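Side-chain contacts in Thiol:disulfide interchange protein DsbA (Neisseria meningitidis MC58, PDB 3HZ8), which probably acts as a thiol-disulfide oxidoreductase of the thioredoxin family, oxidising periplasmic proteins through a redox-active cysteine pair: residues A79-A84 with Q137-K142; L59-V64 with D86-A91; G162-E167 with D179-K184; V26-F31 with K51-D56. The protein carries 1 engineered substitution. All coordinates share one frame; numbering follows the deposited sequence.

How the interactions relate
All four contacts belong to the DsbA-like thioredoxin domain. Along the chain, interaction 4 closes first, interactions 2 and 1 alternate their segments, and interaction 3 comes last. Interactions 2, 3 and 4 reach the same mixed sheet: strands 26-32 and 57-63 are parallel neighbours, and R60 NH1 forms a salt bridge with E27 OE2 across them. Interactions 3 and 4 have centres about 10 Å apart and touch where A182 meets V26. Interaction 1 lies among the helices, its centre about 25 Å from that of interaction 3, on the opposite side of the chain's centre. K88 pairs with D81 and thereby joins interactions 1 and 2, linking the helical part to the edge of the sheet.

Interaction 1 (A79-A84 with Q137-K142); sequences AVDMAA and QARADK
In R139 the CG lies anti to the carbonyl carbon (chi1 -81°) and the chain then runs extended to NE, which carries the guanidinium from helix 134-149 across to M82 and D81 on helix 71-83. M82 also starts beside its backbone N, and a bend at chi3 (55°) turns its methyl end aside, so that CG and SD are the atoms facing the arginine. CG of M82 lies over one face of the guanidinium, 3.1 Å from R139 NE, but M82 has a second conformer and the exact closeness of this approach is doubtful. Helix 71-83 belongs to the helical insertion characteristic of DsbA, and helix 134-149 leads from it back to the thioredoxin-like sheet; the 52 residues between the segments contain no strand. D81 meets R139 at about a right angle, with carboxylate and guanidinium planes 58° apart. Its CB is 3.4 Å from R139 NH1, whereas D81 OD2 stands 3.6 Å from that nitrogen, a long salt bridge. A water at the guanidinium edge, in its plane, bridges the pair: it accepts from R139 NH1 at 2.8 Å and donates to D81 OD2 at 3.2 Å. R139 NE has its stronger partner in E135, and D81 OD1 in K88.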
loop_
_atom_site.group_PDB
_atom_site.type_symbol
_atom_site.label_atom_id
_atom_site.label_comp_id
_atom_site.label_asym_id
_atom_site.label_seq_id
_atom_site.Cartn_x
_atom_site.Cartn_y
_atom_site.Cartn_z
ATOM N N ALA A 79 -11.234 -4.078 -0.444
ATOM C CA ALA A 79 -12.516 -3.468 -0.089
ATOM C C ALA A 79 -12.369 -2.032 0.431
ATOM O O ALA A 79 -13.204 -1.164 0.132
ATOM C CB ALA A 79 -13.217 -4.335 0.945
ATOM N N VAL A 80 -11.329 -1.785 1.230
ATOM C CA VAL A 80 -11.052 -0.446 1.765
ATOM C C VAL A 80 -10.732 0.490 0.610
ATOM O O VAL A 80 -11.223 1.619 0.558
ATOM C CB VAL A 80 -9.874 -0.473 2.775
ATOM C CG1 VAL A 80 -9.337 0.950 3.072
ATOM C CG2 VAL A 80 -10.287 -1.184 4.044
ATOM N N ASP A 81 -9.907 0.020 -0.320
ATOM C CA ASP A 81 -9.557 0.820 -1.484
ATOM C C ASP A 81 -10.806 1.217 -2.268
ATOM O O ASP A 81 -10.940 2.377 -2.676
ATOM C CB ASP A 81 -8.576 0.059 -2.375
ATOM C CG ASP A 81 -7.379 0.886 -2.747
ATOM O OD1 ASP A 81 -7.352 2.097 -2.427
ATOM O OD2 ASP A 81 -6.459 0.305 -3.359
ATOM N N MET A 82 -11.721 0.255 -2.429
ATOM C CA MET A 82 -12.970 0.428 -3.173
ATOM C C MET A 82 -13.940 1.381 -2.466
ATOM O O MET A 82 -14.161 2.518 -2.893
ATOM C CB MET A 82 -13.655 -0.938 -3.369
ATOM C CG MET A 82 -12.898 -1.929 -4.245
ATOM S SD MET A 82 -13.498 -3.638 -4.222
ATOM C CE MET A 82 -15.219 -3.373 -4.658
ATOM N N ALA A 83 -14.524 0.888 -1.385
ATOM C CA ALA A 83 -15.618 1.564 -0.699
ATOM C C ALA A 83 -15.202 2.730 0.185
ATOM O O ALA A 83 -16.026 3.588 0.524
ATOM C CB ALA A 83 -16.376 0.567 0.109
ATOM N N ALA A 84 -13.938 2.757 0.583
ATOM C CA ALA A 84 -13.473 3.790 1.486
ATOM C C ALA A 84 -12.410 4.682 0.855
ATOM O O ALA A 84 -11.604 5.277 1.573
ATOM C CB ALA A 84 -12.962 3.173 2.792
ATOM N N GLN A 137 -12.530 -9.766 -4.781
ATOM C CA GLN A 137 -11.907 -11.072 -4.976
ATOM C C GLN A 137 -10.824 -10.997 -6.058
ATOM O O GLN A 137 -9.781 -11.651 -5.957
ATOM C CB GLN A 137 -12.959 -12.137 -5.336
ATOM C CG GLN A 137 -12.414 -13.564 -5.442
ATOM C CD GLN A 137 -13.496 -14.651 -5.477
ATOM O OE1 GLN A 137 -14.598 -14.474 -4.954
ATOM N NE2 GLN A 137 -13.167 -15.790 -6.081
ATOM N N ALA A 138 -11.078 -10.182 -7.077
ATOM C CA ALA A 138 -10.127 -10.014 -8.169
ATOM C C ALA A 138 -9.003 -9.027 -7.818
ATOM O O ALA A 138 -7.882 -9.198 -8.294
ATOM C CB ALA A 138 -10.835 -9.620 -9.440
ATOM N N ARG A 139 -9.298 -7.991 -7.028
ATOM C CA ARG A 139 -8.234 -7.139 -6.465
ATOM C C ARG A 139 -7.269 -7.979 -5.579
ATOM O O ARG A 139 -6.048 -7.806 -5.652
ATOM C CB ARG A 139 -8.798 -5.921 -5.711
ATOM C CG ARG A 139 -9.233 -4.670 -6.561
ATOM C CD ARG A 139 -9.957 -3.687 -5.634
ATOM N NE ARG A 139 -10.592 -2.505 -6.240
ATOM C CZ ARG A 139 -10.094 -1.273 -6.178
ATOM N NH1 ARG A 139 -8.913 -1.069 -5.607
ATOM N NH2 ARG A 139 -10.772 -0.246 -6.697
ATOM N N ALA A 140 -7.805 -8.904 -4.774
ATOM C CA ALA A 140 -6.988 -9.744 -3.873
ATOM C C ALA A 140 -6.114 -10.776 -4.600
ATOM O O ALA A 140 -4.956 -11.014 -4.218
ATOM C CB ALA A 140 -7.883 -10.444 -2.834
ATOM N N ASP A 141 -6.685 -11.413 -5.628
ATOM C CA ASP A 141 -5.963 -12.340 -6.490
ATOM C C ASP A 141 -4.756 -11.677 -7.143
ATOM O O ASP A 141 -3.680 -12.272 -7.280
ATOM C CB ASP A 141 -6.909 -12.834 -7.584
ATOM C CG ASP A 141 -8.029 -13.685 -7.044
ATOM O OD1 ASP A 141 -7.988 -14.038 -5.850
ATOM O OD2 ASP A 141 -8.951 -14.009 -7.819
ATOM N N LYS A 142 -4.967 -10.433 -7.568
ATOM C CA LYS A 142 -3.900 -9.633 -8.182
ATOM C C LYS A 142 -2.799 -9.334 -7.147
ATOM O O LYS A 142 -1.617 -9.360 -7.473
ATOM C CB LYS A 142 -4.471 -8.343 -8.787
ATOM C CG LYS A 142 -3.454 -7.376 -9.406
ATOM C CD LYS A 142 -2.777 -7.925 -10.640
ATOM C CE LYS A 142 -1.829 -6.895 -11.267
ATOM N NZ LYS A 142 -1.068 -7.516 -12.382
HETATM O O HOH W 1 -6.817 -2.602 -4.700
#

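Interaction 2 (L59-V64 with D86-A91); sequences LRTEHV and DSKDVA
T61 and K88 meet without a flat group between them, and the planar side chains lie along the rest of strand 57-63. At the edge of the R60 guanidinium, in its plane, is E62 OE2, which accepts the NE hydrogen on its anti lone pair at 2.8 Å, as part of a salt bridge; the other charged partner of R60 is E27. The imidazole of H63 also uses its edge, ND1 donating in the ring plane to V64 O at 2.8 Å, while F32 meets this ring edge-to-face. R60 and E62 start out from the strand away from helix 88-101, and T61 alternates with them to face it. With chi1 at 65°, its hydroxyl rather than its methyl is the branch that K88 NZ meets. The CA atoms of T61 and K88 are 10.7 Å apart, a distance spanned mostly by the extended lysine, which stands in the first turn of the helix. The two side chains reach toward each other tip to tip, and K88 NZ donates to T61 OG1 at 2.7 Å. The same ammonium forms a salt bridge with D81 of helix 71-83. Strand 57-63 and two helices therefore converge on one lysine nitrogen, whose positive charge is probably balanced by the aspartate, with the threonine oxygen adding a neutral acceptor.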
loop_
_atom_site.group_PDB
_atom_site.type_symbol
_atom_site.label_atom_id
_atom_site.label_comp_id
_atom_site.label_asym_id
_atom_site.label_seq_id
_atom_site.Cartn_x
_atom_site.Cartn_y
_atom_site.Cartn_z
ATOM N N LEU A 59 -0.652 7.511 -4.537
ATOM C CA LEU A 59 -0.263 6.420 -3.645
ATOM C C LEU A 59 -1.127 5.189 -3.919
ATOM O O LEU A 59 -2.363 5.244 -3.810
ATOM C CB LEU A 59 -0.407 6.856 -2.181
ATOM C CG LEU A 59 -0.088 5.798 -1.115
ATOM C CD1 LEU A 59 1.376 5.335 -1.168
ATOM C CD2 LEU A 59 -0.428 6.334 0.274
ATOM N N ARG A 60 -0.463 4.101 -4.297
ATOM C CA ARG A 60 -1.091 2.806 -4.540
ATOM C C ARG A 60 -0.656 1.886 -3.417
ATOM O O ARG A 60 0.530 1.876 -3.060
ATOM C CB ARG A 60 -0.580 2.242 -5.867
ATOM C CG ARG A 60 -0.856 0.764 -6.136
ATOM C CD ARG A 60 -0.118 0.345 -7.406
ATOM N NE ARG A 60 -0.380 -1.029 -7.834
ATOM C CZ ARG A 60 0.205 -1.604 -8.886
ATOM N NH1 ARG A 60 1.081 -0.924 -9.621
ATOM N NH2 ARG A 60 -0.105 -2.855 -9.221
ATOM N N THR A 61 -1.584 1.095 -2.888
ATOM C CA THR A 61 -1.224 0.126 -1.849
ATOM C C THR A 61 -1.669 -1.280 -2.228
ATOM O O THR A 61 -2.720 -1.458 -2.843
ATOM C CB THR A 61 -1.761 0.537 -0.465
ATOM O OG1 THR A 61 -3.188 0.522 -0.486
ATOM C CG2 THR A 61 -1.290 1.938 -0.107
ATOM N N GLU A 62 -0.842 -2.263 -1.887
ATOM C CA GLU A 62 -1.143 -3.670 -2.178
ATOM C C GLU A 62 -0.784 -4.501 -0.949
ATOM O O GLU A 62 0.311 -4.338 -0.390
ATOM C CB GLU A 62 -0.316 -4.156 -3.374
ATOM C CG GLU A 62 -0.449 -3.308 -4.665
ATOM C CD GLU A 62 -1.819 -3.437 -5.360
ATOM O OE1 GLU A 62 -2.631 -4.301 -4.962
ATOM O OE2 GLU A 62 -2.081 -2.671 -6.318
ATOM N N HIS A 63 -1.703 -5.361 -0.515
ATOM C CA HIS A 63 -1.459 -6.224 0.653
ATOM C C HIS A 63 -0.751 -7.481 0.188
ATOM O O HIS A 63 -1.183 -8.109 -0.785
ATOM C CB HIS A 63 -2.794 -6.589 1.316
ATOM C CG HIS A 63 -2.685 -7.098 2.720
ATOM N ND1 HIS A 63 -2.137 -8.321 3.047
ATOM C CD2 HIS A 63 -3.114 -6.558 3.885
ATOM C CE1 HIS A 63 -2.184 -8.486 4.359
ATOM N NE2 HIS A 63 -2.792 -7.441 4.890
ATOM N N VAL A 64 0.337 -7.857 0.860
ATOM C CA VAL A 64 1.036 -9.093 0.488
ATOM C C VAL A 64 0.171 -10.328 0.770
ATOM O O VAL A 64 -0.712 -10.301 1.635
ATOM C CB VAL A 64 2.425 -9.249 1.190
ATOM C CG1 VAL A 64 3.399 -8.188 0.677
ATOM C CG2 VAL A 64 2.311 -9.246 2.723
ATOM N N ASP A 86 -12.431 7.635 -0.255
ATOM C CA ASP A 86 -12.447 9.023 0.254
ATOM C C ASP A 86 -12.011 9.183 1.717
ATOM O O ASP A 86 -11.692 10.293 2.162
ATOM C CB ASP A 86 -13.815 9.689 0.025
ATOM C CG ASP A 86 -13.785 11.206 0.266
ATOM O OD1 ASP A 86 -12.740 11.852 0.006
ATOM O OD2 ASP A 86 -14.812 11.763 0.715
ATOM N N SER A 87 -12.003 8.092 2.474
ATOM C CA SER A 87 -11.443 8.136 3.826
ATOM C C SER A 87 -10.687 6.853 4.152
ATOM O O SER A 87 -10.932 6.202 5.165
ATOM C CB SER A 87 -12.510 8.461 4.877
ATOM O OG SER A 87 -12.611 9.858 5.086
ATOM N N LYS A 88 -9.761 6.509 3.265
ATOM C CA LYS A 88 -8.891 5.355 3.435
ATOM C C LYS A 88 -8.037 5.473 4.704
ATOM O O LYS A 88 -7.750 4.476 5.368
ATOM C CB LYS A 88 -8.015 5.207 2.193
ATOM C CG LYS A 88 -7.178 3.944 2.133
ATOM C CD LYS A 88 -6.426 3.865 0.820
ATOM C CE LYS A 88 -5.626 2.588 0.702
ATOM N NZ LYS A 88 -4.992 2.490 -0.635
ATOM N N ASP A 89 -7.649 6.698 5.057
ATOM C CA ASP A 89 -6.754 6.900 6.191
ATOM C C ASP A 89 -7.350 6.472 7.522
ATOM O O ASP A 89 -6.675 5.808 8.310
ATOM C CB ASP A 89 -6.243 8.340 6.233
ATOM C CG ASP A 89 -5.420 8.687 5.016
ATOM O OD1 ASP A 89 -5.023 7.754 4.276
ATOM O OD2 ASP A 89 -5.165 9.885 4.792
ATOM N N VAL A 90 -8.611 6.854 7.760
ATOM C CA VAL A 90 -9.378 6.427 8.932
ATOM C C VAL A 90 -9.545 4.899 8.949
ATOM O O VAL A 90 -9.361 4.255 9.971
ATOM C CB VAL A 90 -10.779 7.106 8.954
ATOM C CG1 VAL A 90 -11.514 6.788 10.255
ATOM C CG2 VAL A 90 -10.654 8.625 8.755
ATOM N N ALA A 91 -9.910 4.342 7.791
ATOM C CA ALA A 91 -10.114 2.883 7.665
ATOM C C ALA A 91 -8.840 2.102 8.013
ATOM O O ALA A 91 -8.852 1.211 8.862
ATOM C CB ALA A 91 -10.611 2.526 6.286
#

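Interaction 3 (G162-E167 with D179-K184)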
loop_
_atom_site.group_PDB
_atom_site.type_symbol
_atom_site.label_atom_id
_atom_site.label_comp_id
_atom_site.label_asym_id
_atom_site.label_seq_id
_atom_site.Cartn_x
_atom_site.Cartn_y
_atom_site.Cartn_z
ATOM N N GLY A 162 7.526 2.347 -10.388
ATOM C CA GLY A 162 7.629 0.941 -10.781
ATOM C C GLY A 162 9.004 0.301 -10.642
ATOM O O GLY A 162 9.141 -0.913 -10.781
ATOM N N LYS A 163 10.038 1.096 -10.363
ATOM C CA LYS A 163 11.403 0.553 -10.449
ATOM C C LYS A 163 12.376 0.894 -9.316
ATOM O O LYS A 163 13.415 0.261 -9.220
ATOM C CB LYS A 163 12.049 0.957 -11.784
ATOM C CG LYS A 163 12.265 2.459 -11.933
ATOM C CD LYS A 163 12.821 2.871 -13.297
ATOM C CE LYS A 163 14.186 2.248 -13.604
ATOM N NZ LYS A 163 14.717 2.649 -14.972
ATOM N N TYR A 164 12.063 1.895 -8.493
ATOM C CA TYR A 164 13.005 2.359 -7.468
ATOM C C TYR A 164 12.505 2.022 -6.072
ATOM O O TYR A 164 11.519 2.589 -5.610
ATOM C CB TYR A 164 13.255 3.868 -7.590
ATOM C CG TYR A 164 13.818 4.277 -8.938
ATOM C CD1 TYR A 164 15.003 3.734 -9.417
ATOM C CD2 TYR A 164 13.166 5.219 -9.719
ATOM C CE1 TYR A 164 15.531 4.118 -10.654
ATOM C CE2 TYR A 164 13.684 5.614 -10.958
ATOM C CZ TYR A 164 14.860 5.053 -11.418
ATOM O OH TYR A 164 15.364 5.414 -12.647
ATOM N N LYS A 165 13.198 1.101 -5.405
ATOM C CA LYS A 165 12.830 0.680 -4.064
ATOM C C LYS A 165 13.485 1.605 -3.052
ATOM O O LYS A 165 14.700 1.810 -3.107
ATOM C CB LYS A 165 13.287 -0.765 -3.812
ATOM C CG LYS A 165 12.976 -1.289 -2.401
ATOM C CD LYS A 165 13.383 -2.751 -2.242
ATOM C CE LYS A 165 13.229 -3.174 -0.803
ATOM N NZ LYS A 165 13.542 -4.608 -0.600
ATOM N N VAL A 166 12.680 2.155 -2.144
ATOM C CA VAL A 166 13.200 2.980 -1.058
ATOM C C VAL A 166 13.896 2.098 -0.023
ATOM O O VAL A 166 13.340 1.101 0.415
ATOM C CB VAL A 166 12.071 3.766 -0.371
ATOM C CG1 VAL A 166 12.626 4.607 0.775
ATOM C CG2 VAL A 166 11.359 4.644 -1.384
ATOM N N GLU A 167 15.127 2.455 0.340
ATOM C CA GLU A 167 15.830 1.765 1.423
ATOM C C GLU A 167 15.769 2.704 2.632
ATOM O O GLU A 167 16.468 3.714 2.680
ATOM C CB GLU A 167 17.278 1.448 1.032
ATOM C CG GLU A 167 17.439 0.666 -0.283
ATOM C CD GLU A 167 17.025 -0.792 -0.164
ATOM O OE1 GLU A 167 17.144 -1.339 0.948
ATOM O OE2 GLU A 167 16.586 -1.394 -1.168
ATOM N N ASP A 179 10.319 11.772 -2.551
ATOM C CA ASP A 179 10.249 13.007 -3.338
ATOM C C ASP A 179 11.344 13.084 -4.399
ATOM O O ASP A 179 11.082 13.492 -5.536
ATOM C CB ASP A 179 10.328 14.220 -2.415
ATOM C CG ASP A 179 9.095 14.369 -1.528
ATOM O OD1 ASP A 179 8.079 13.675 -1.781
ATOM O OD2 ASP A 179 9.153 15.199 -0.589
ATOM N N LEU A 180 12.569 12.728 -4.018
ATOM C CA LEU A 180 13.699 12.736 -4.950
ATOM C C LEU A 180 13.496 11.711 -6.053
ATOM O O LEU A 180 13.762 12.001 -7.229
ATOM C CB LEU A 180 15.032 12.480 -4.221
ATOM C CG LEU A 180 15.524 13.524 -3.210
ATOM C CD1 LEU A 180 16.747 12.989 -2.494
ATOM C CD2 LEU A 180 15.847 14.803 -3.953
ATOM N N LEU A 181 13.034 10.514 -5.679
ATOM C CA LEU A 181 12.754 9.480 -6.675
ATOM C C LEU A 181 11.643 9.893 -7.618
ATOM O O LEU A 181 11.719 9.637 -8.818
ATOM C CB LEU A 181 12.409 8.152 -6.008
ATOM C CG LEU A 181 13.576 7.435 -5.333
ATOM C CD1 LEU A 181 13.081 6.228 -4.529
ATOM C CD2 LEU A 181 14.626 7.018 -6.349
ATOM N N ALA A 182 10.626 10.561 -7.086
ATOM C CA ALA A 182 9.513 11.037 -7.915
ATOM C C ALA A 182 9.960 12.029 -8.990
ATOM O O ALA A 182 9.485 11.976 -10.134
ATOM C CB ALA A 182 8.434 11.634 -7.050
ATOM N N ASP A 183 10.871 12.929 -8.617
ATOM C CA ASP A 183 11.468 13.871 -9.568
ATOM C C ASP A 183 12.315 13.129 -10.610
ATOM O O ASP A 183 12.243 13.430 -11.808
ATOM C CB ASP A 183 12.290 14.935 -8.827
ATOM C CG ASP A 183 13.057 15.850 -9.769
ATOM O OD1 ASP A 183 12.420 16.663 -10.465
ATOM O OD2 ASP A 183 14.298 15.747 -9.811
ATOM N N LYS A 184 13.096 12.142 -10.161
ATOM C CA LYS A 184 13.924 11.338 -11.067
ATOM C C LYS A 184 13.048 10.657 -12.127
ATOM O O LYS A 184 13.348 10.732 -13.327
ATOM C CB LYS A 184 14.746 10.307 -10.277
ATOM C CG LYS A 184 15.710 9.465 -11.105
ATOM C CD LYS A 184 16.491 8.518 -10.197
ATOM C CE LYS A 184 17.437 7.608 -10.969
ATOM N NZ LYS A 184 18.570 8.351 -11.595
#
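L181 is the first residue of the helical segment 179-184 to meet strand 164-166, and it does so with both methyl groups. Its CG is anti to the carbonyl carbon (chi1 -71°), which sends the fork of the side chain toward the strand. The CD2 branch comes obliquely to the root of the Y164 side chain, 3.7 Å from Y164 CB and 3.9 Å from Y164 CG. CD1 fits between two strand residues, with V166 CG2 at 3.9 Å and Y164 CB close by, so one leucine spans the two residues that alternate with K165. One turn after L181, K184 reaches the far end of the tyrosine. Its chain is extended until the bend at chi4 (68°) and crosses the Y164 side chain at about a right angle, with CE 3.5 Å from Y164 OH. This is contact through the aliphatic part of the lysine; the hydroxyl has its hydrogen bond with E188, one turn further down the same helix. From within the strand segment, K163 CG lies 3.5 Å above the centre of the Y164 ring, and K163 and Y164 together face V160 as a classic beta bulge. Strand and helix run nearly antiparallel, 173° between their directions, with axes 10.0 Å apart. Helix 171-191 packs against the sheet here, where L181 also meets Y11 of strand 11-13 and V160 of strand 157-160, and V166 packs on I178 of the helix itself.

Interaction 4 (V26-F31 with K51-D56); sequences VEVLEF and KSFKDD
V28 and F53 meet at a slant, the far end of the phenyl ring coming up to one branch of the valine. With CG anti to the carbonyl carbon (chi1 -78°), the ring of F53 extends from its loop toward strand 26-32, and its CZ comes within 3.8 Å of V28 CG2. F53 CE2 lies only slightly farther from the same methyl, at 4.0 Å, so the contact is made by one corner of the ring. At the start of the strand the chains are joined by their backbones: V26 N donates to D56 O at 2.8 Å, and that bond is almost straight at 175°. The side chain of V26 stays beside this junction and packs on A182 and V185 of helix 171-191, while the carboxylate of D56 is held by R186 of the same helix. V28 likewise touches I178 of that helix. Segment 51-56 is the turn that leads from helix 37-50 into strand 57-63, parallel to strand 26-32. The contact thus closes the beta-alpha-beta crossover of the thioredoxin fold, in which the disulfide-forming C36 and C39 lie at the start of the helix.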
loop_
_atom_site.group_PDB
_atom_site.type_symbol
_atom_site.label_atom_id
_atom_site.label_comp_id
_atom_site.label_asym_id
_atom_site.label_seq_id
_atom_site.Cartn_x
_atom_site.Cartn_y
_atom_site.Cartn_z
ATOM N N VAL A 26 3.351 9.513 -11.759
ATOM C CA VAL A 26 4.407 8.969 -10.903
ATOM C C VAL A 26 3.750 8.195 -9.765
ATOM O O VAL A 26 3.155 8.777 -8.854
ATOM C CB VAL A 26 5.315 10.071 -10.314
ATOM C CG1 VAL A 26 6.390 9.461 -9.436
ATOM C CG2 VAL A 26 5.951 10.910 -11.424
ATOM N N GLU A 27 3.858 6.874 -9.830
ATOM C CA GLU A 27 3.257 6.002 -8.826
ATOM C C GLU A 27 4.184 5.822 -7.624
ATOM O O GLU A 27 5.383 5.626 -7.795
ATOM C CB GLU A 27 2.979 4.629 -9.434
ATOM C CG GLU A 27 2.292 3.664 -8.498
ATOM C CD GLU A 27 1.926 2.373 -9.184
ATOM O OE1 GLU A 27 0.919 2.365 -9.914
ATOM O OE2 GLU A 27 2.634 1.373 -8.992
ATOM N N VAL A 28 3.609 5.893 -6.425
ATOM C CA VAL A 28 4.290 5.495 -5.186
ATOM C C VAL A 28 3.519 4.274 -4.704
ATOM O O VAL A 28 2.332 4.387 -4.369
ATOM C CB VAL A 28 4.269 6.616 -4.113
ATOM C CG1 VAL A 28 4.981 6.154 -2.840
ATOM C CG2 VAL A 28 4.925 7.891 -4.663
ATOM N N LEU A 29 4.182 3.111 -4.713
ATOM C CA LEU A 29 3.525 1.842 -4.399
ATOM C C LEU A 29 4.021 1.310 -3.051
ATOM O O LEU A 29 5.222 1.129 -2.880
ATOM C CB LEU A 29 3.794 0.828 -5.523
ATOM C CG LEU A 29 3.605 -0.665 -5.272
ATOM C CD1 LEU A 29 2.218 -0.984 -4.759
ATOM C CD2 LEU A 29 3.911 -1.438 -6.555
ATOM N N GLU A 30 3.115 1.100 -2.097
ATOM C CA GLU A 30 3.463 0.472 -0.827
ATOM C C GLU A 30 2.894 -0.938 -0.761
ATOM O O GLU A 30 1.683 -1.111 -0.856
ATOM C CB GLU A 30 2.922 1.287 0.367
ATOM C CG GLU A 30 3.382 0.727 1.723
ATOM C CD GLU A 30 2.477 1.088 2.887
ATOM O OE1 GLU A 30 1.376 1.596 2.653
ATOM O OE2 GLU A 30 2.867 0.832 4.041
ATOM N N PHE A 31 3.766 -1.928 -0.582
ATOM C CA PHE A 31 3.333 -3.270 -0.155
ATOM C C PHE A 31 3.322 -3.303 1.369
ATOM O O PHE A 31 4.264 -2.819 1.999
ATOM C CB PHE A 31 4.273 -4.361 -0.680
ATOM C CG PHE A 31 4.183 -4.577 -2.175
ATOM C CD1 PHE A 31 3.217 -5.424 -2.703
ATOM C CD2 PHE A 31 5.089 -3.975 -3.046
ATOM C CE1 PHE A 31 3.131 -5.651 -4.087
ATOM C CE2 PHE A 31 5.017 -4.208 -4.428
ATOM C CZ PHE A 31 4.027 -5.045 -4.942
ATOM N N LYS A 51 -0.597 13.599 1.217
ATOM C CA LYS A 51 -1.399 14.823 1.090
ATOM C C LYS A 51 -0.623 15.927 0.380
ATOM O O LYS A 51 -1.234 16.824 -0.204
ATOM C CB LYS A 51 -1.886 15.323 2.449
ATOM C CG LYS A 51 -2.583 14.281 3.284
ATOM C CD LYS A 51 -3.782 13.692 2.582
ATOM C CE LYS A 51 -4.430 12.610 3.411
ATOM N NZ LYS A 51 -4.838 13.091 4.760
ATOM N N SER A 52 0.711 15.852 0.433
ATOM C CA SER A 52 1.606 16.822 -0.229
ATOM C C SER A 52 1.864 16.511 -1.696
ATOM O O SER A 52 2.480 17.311 -2.392
ATOM C CB SER A 52 2.973 16.884 0.484
ATOM O OG SER A 52 3.871 15.866 0.001
ATOM N N PHE A 53 1.451 15.327 -2.153
ATOM C CA PHE A 53 1.724 14.895 -3.524
ATOM C C PHE A 53 1.203 15.902 -4.543
ATOM O O PHE A 53 0.099 16.434 -4.402
ATOM C CB PHE A 53 1.060 13.546 -3.820
ATOM C CG PHE A 53 1.779 12.336 -3.250
ATOM C CD1 PHE A 53 2.890 12.452 -2.420
ATOM C CD2 PHE A 53 1.292 11.062 -3.529
ATOM C CE1 PHE A 53 3.511 11.309 -1.895
ATOM C CE2 PHE A 53 1.911 9.929 -3.018
ATOM C CZ PHE A 53 3.018 10.055 -2.200
ATOM N N LYS A 54 2.000 16.134 -5.580
ATOM C CA LYS A 54 1.556 16.860 -6.766
ATOM C C LYS A 54 0.436 16.086 -7.456
ATOM O O LYS A 54 0.250 14.897 -7.187
ATOM C CB LYS A 54 2.733 17.051 -7.722
ATOM C CG LYS A 54 3.807 17.993 -7.204
ATOM C CD LYS A 54 3.219 19.371 -6.947
ATOM C CE LYS A 54 4.234 20.292 -6.306
ATOM N NZ LYS A 54 3.549 21.296 -5.459
ATOM N N ASP A 55 -0.304 16.756 -8.342
ATOM C CA ASP A 55 -1.435 16.142 -9.047
ATOM C C ASP A 55 -1.042 14.976 -9.962
ATOM O O ASP A 55 -1.903 14.176 -10.350
ATOM C CB ASP A 55 -2.210 17.199 -9.857
ATOM C CG ASP A 55 -3.148 18.045 -8.996
ATOM O OD1 ASP A 55 -3.873 18.889 -9.575
ATOM O OD2 ASP A 55 -3.174 17.870 -7.755
ATOM N N ASP A 56 0.240 14.892 -10.316
ATOM C CA ASP A 56 0.731 13.812 -11.175
ATOM C C ASP A 56 1.278 12.622 -10.391
ATOM O O ASP A 56 1.791 11.674 -10.984
ATOM C CB ASP A 56 1.776 14.319 -12.181
ATOM C CG ASP A 56 3.115 14.658 -11.537
ATOM O OD1 ASP A 56 3.160 14.988 -10.330
ATOM O OD2 ASP A 56 4.128 14.605 -12.263
#